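Long-range contact in segregation and condensation protein B (Mycobacterium tuberculosis, PDB 2Z99), which probably takes part in chromosome partition and condensation during cell division, as the winged-helix ScpB partner of the bacterial SMC complex: residues Y111-T116 with T154-E159. Sequence-based numbering, arbitrary orientation.
Sequences YRQPVT and TFATTE
The carbonyl O of V115 accepts the shortest sound hydrogen bond between 111-116 and 154-159, from F155 N at 2.8 Å, and also a CA-H...O contact from T154 CA at 3.4 Å. The pairing belongs to a winged-helix domain, in which the short strand 115-116 that follows helix 100-112 lies antiparallel along one edge of the wing hairpin formed by 141-146 and 153-157. The F155 N bond is bent, with 133° at the hydrogen, and the donor stands 32° out of the carbonyl plane. The return bond, V115 N to F155 O, is weak at 3.3 Å, so the two-residue strand is lightly held on this edge. F155 carries its CG beside its own backbone N, anti to the carbonyl carbon (chi1 -68°). V115 O lies at the edge of the F155 ring, near its plane and 3.5 Å from CD1. The F155 side chain touches M132 and L136 of helix 129-137, while V115, whose CG2 lies 4.4 Å from F155 CB on the same side of the sheet, meets V109 and V120. The domain core thus receives side chains from both strands. Beyond the pair, the chain turns out of helix 100-112 at Q113, which has positive phi; its side chain, bent at chi2, crosses that of T157 at about a right angle. T157 in turn rests on L106, V109 and A110. At the other flank, T154 OG1, anti to its backbone N, lies 3.2 Å from P114 CA.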
ATOM      1  N   TYR A 111      28.933 -18.567  28.014  1.00 66.71           N
ATOM      2  CA  TYR A 111      29.993 -18.617  29.013  1.00 68.93           C
ATOM      3  C   TYR A 111      30.221 -19.971  29.685  1.00 69.32           C
ATOM      4  O   TYR A 111      31.292 -20.214  30.237  1.00 70.51           O
ATOM      5  CB  TYR A 111      29.736 -17.542  30.070  1.00 71.31           C
ATOM      6  CG  TYR A 111      30.061 -16.127  29.618  1.00 74.47           C
ATOM      7  CD1 TYR A 111      31.377 -15.656  29.631  1.00 75.99           C
ATOM      8  CD2 TYR A 111      29.052 -15.251  29.207  1.00 75.59           C
ATOM      9  CE1 TYR A 111      31.686 -14.342  29.252  1.00 77.65           C
ATOM     10  CE2 TYR A 111      29.347 -13.932  28.823  1.00 77.51           C
ATOM     11  CZ  TYR A 111      30.668 -13.484  28.852  1.00 78.42           C
ATOM     12  OH  TYR A 111      30.967 -12.182  28.503  1.00 78.85           O
ATOM     13  N   ARG A 112      29.225 -20.848  29.657  1.00 69.97           N
ATOM     14  CA  ARG A 112      29.377 -22.169  30.261  1.00 70.63           C
ATOM     15  C   ARG A 112      29.361 -23.221  29.163  1.00 70.14           C
ATOM     16  O   ARG A 112      29.350 -24.422  29.430  1.00 69.68           O
ATOM     17  CB  ARG A 112      28.245 -22.451  31.252  1.00 73.71           C
ATOM     18  CG  ARG A 112      28.344 -21.731  32.586  1.00 76.50           C
ATOM     19  CD  ARG A 112      27.236 -22.209  33.516  1.00 79.88           C
ATOM     20  NE  ARG A 112      27.463 -21.844  34.914  1.00 83.02           N
ATOM     21  CZ  ARG A 112      27.445 -20.599  35.379  1.00 84.51           C
ATOM     22  NH1 ARG A 112      27.209 -19.581  34.560  1.00 85.84           N
ATOM     23  NH2 ARG A 112      27.661 -20.368  36.666  1.00 85.30           N
ATOM     24  N   GLN A 113      29.378 -22.732  27.926  1.00 70.07           N
ATOM     25  CA  GLN A 113      29.347 -23.544  26.714  1.00 68.44           C
ATOM     26  C   GLN A 113      28.781 -24.949  26.899  1.00 68.31           C
ATOM     27  O   GLN A 113      27.566 -25.092  26.994  1.00 70.00           O
ATOM     28  CB  GLN A 113      30.724 -23.587  26.071  1.00 67.94           C
ATOM     29  CG  GLN A 113      30.662 -23.828  24.577  1.00 65.53           C
ATOM     30  CD  GLN A 113      29.978 -22.695  23.844  1.00 62.28           C
ATOM     31  OE1 GLN A 113      29.909 -21.572  24.342  1.00 61.04           O
ATOM     32  NE2 GLN A 113      29.490 -22.978  22.647  1.00 61.58           N
ATOM     33  N   PRO A 114      29.620 -26.007  26.953  1.00 66.33           N
ATOM     34  CA  PRO A 114      28.922 -27.285  27.131  1.00 64.10           C
ATOM     35  C   PRO A 114      28.083 -27.203  28.398  1.00 62.91           C
ATOM     36  O   PRO A 114      28.635 -27.191  29.498  1.00 63.70           O
ATOM     37  CB  PRO A 114      30.063 -28.291  27.266  1.00 64.21           C
ATOM     38  CG  PRO A 114      31.170 -27.652  26.520  1.00 65.16           C
ATOM     39  CD  PRO A 114      31.074 -26.218  26.966  1.00 65.37           C
ATOM     40  N   VAL A 115      26.762 -27.113  28.234  1.00 60.88           N
ATOM     41  CA  VAL A 115      25.829 -27.024  29.360  1.00 57.08           C
ATOM     42  C   VAL A 115      24.523 -27.717  29.046  1.00 55.79           C
ATOM     43  O   VAL A 115      24.038 -27.649  27.920  1.00 56.16           O
ATOM     44  CB  VAL A 115      25.461 -25.577  29.696  1.00 56.16           C
ATOM     45  CG1 VAL A 115      26.623 -24.874  30.329  1.00 57.78           C
ATOM     46  CG2 VAL A 115      25.025 -24.856  28.438  1.00 55.57           C
ATOM     47  N   THR A 116      23.956 -28.383  30.046  1.00 54.15           N
ATOM     48  CA  THR A 116      22.668 -29.054  29.891  1.00 52.78           C
ATOM     49  C   THR A 116      21.642 -27.965  30.170  1.00 50.37           C
ATOM     50  O   THR A 116      21.948 -26.999  30.868  1.00 49.15           O
ATOM     51  CB  THR A 116      22.490 -30.167  30.940  1.00 53.89           C
ATOM     52  OG1 THR A 116      23.042 -29.730  32.187  1.00 57.10           O
ATOM     53  CG2 THR A 116      23.189 -31.449  30.499  1.00 54.41           C
ATOM     54  N   THR A 154      23.780 -31.670  25.808  1.00 55.60           N
ATOM     55  CA  THR A 154      24.556 -30.496  26.164  1.00 53.68           C
ATOM     56  C   THR A 154      24.382 -29.496  25.019  1.00 51.60           C
ATOM     57  O   THR A 154      24.003 -29.885  23.909  1.00 49.67           O
ATOM     58  CB  THR A 154      26.047 -30.889  26.357  1.00 55.39           C
ATOM     59  OG1 THR A 154      26.851 -29.715  26.531  1.00 58.96           O
ATOM     60  CG2 THR A 154      26.542 -31.678  25.163  1.00 56.98           C
ATOM     61  N   PHE A 155      24.643 -28.216  25.289  1.00 48.51           N
ATOM     62  CA  PHE A 155      24.478 -27.171  24.282  1.00 46.75           C
ATOM     63  C   PHE A 155      25.686 -26.273  24.137  1.00 47.74           C
ATOM     64  O   PHE A 155      26.535 -26.194  25.024  1.00 46.92           O
ATOM     65  CB  PHE A 155      23.269 -26.274  24.608  1.00 43.71           C
ATOM     66  CG  PHE A 155      21.945 -26.965  24.487  1.00 42.27           C
ATOM     67  CD1 PHE A 155      21.473 -27.778  25.510  1.00 41.23           C
ATOM     68  CD2 PHE A 155      21.195 -26.848  23.322  1.00 42.56           C
ATOM     69  CE1 PHE A 155      20.282 -28.464  25.377  1.00 41.18           C
ATOM     70  CE2 PHE A 155      19.997 -27.532  23.177  1.00 41.48           C
ATOM     71  CZ  PHE A 155      19.539 -28.341  24.201  1.00 42.44           C
ATOM     72  N   ALA A 156      25.744 -25.579  23.006  1.00 47.86           N
ATOM     73  CA  ALA A 156      26.827 -24.652  22.749  1.00 48.67           C
ATOM     74  C   ALA A 156      26.362 -23.593  21.775  1.00 50.40           C
ATOM     75  O   ALA A 156      25.380 -23.776  21.053  1.00 49.25           O
ATOM     76  CB  ALA A 156      28.032 -25.387  22.186  1.00 48.11           C
ATOM     77  N   THR A 157      27.063 -22.471  21.775  1.00 53.82           N
ATOM     78  CA  THR A 157      26.751 -21.390  20.873  1.00 56.85           C
ATOM     79  C   THR A 157      27.312 -21.808  19.525  1.00 59.12           C
ATOM     80  O   THR A 157      28.376 -22.419  19.451  1.00 59.33           O
ATOM     81  CB  THR A 157      27.418 -20.092  21.319  1.00 57.01           C
ATOM     82  OG1 THR A 157      28.834 -20.289  21.424  1.00 59.06           O
ATOM     83  CG2 THR A 157      26.875 -19.657  22.666  1.00 58.25           C
ATOM     84  N   THR A 158      26.585 -21.490  18.463  1.00 62.07           N
ATOM     85  CA  THR A 158      27.001 -21.843  17.119  1.00 64.63           C
ATOM     86  C   THR A 158      28.093 -20.908  16.628  1.00 67.18           C
ATOM     87  O   THR A 158      28.668 -20.149  17.401  1.00 68.64           O
ATOM     88  CB  THR A 158      25.821 -21.752  16.160  1.00 64.61           C
ATOM     89  OG1 THR A 158      25.390 -20.387  16.065  1.00 61.91           O
ATOM     90  CG2 THR A 158      24.667 -22.613  16.665  1.00 65.45           C
ATOM     91  N   GLU A 159      28.377 -20.980  15.331  1.00 70.86           N
ATOM     92  CA  GLU A 159      29.380 -20.130  14.703  1.00 73.13           C
ATOM     93  C   GLU A 159      28.683 -18.811  14.372  1.00 73.98           C
ATOM     94  O   GLU A 159      29.264 -17.732  14.491  1.00 74.10           O
ATOM     95  CB  GLU A 159      29.887 -20.780  13.415  1.00 75.82           C
ATOM     96  CG  GLU A 159      30.410 -22.203  13.578  1.00 79.07           C
ATOM     97  CD  GLU A 159      31.647 -22.282  14.453  1.00 81.57           C
ATOM     98  OE1 GLU A 159      32.655 -21.611  14.126  1.00 83.44           O
ATOM     99  OE2 GLU A 159      31.615 -23.020  15.465  1.00 81.48           O
TER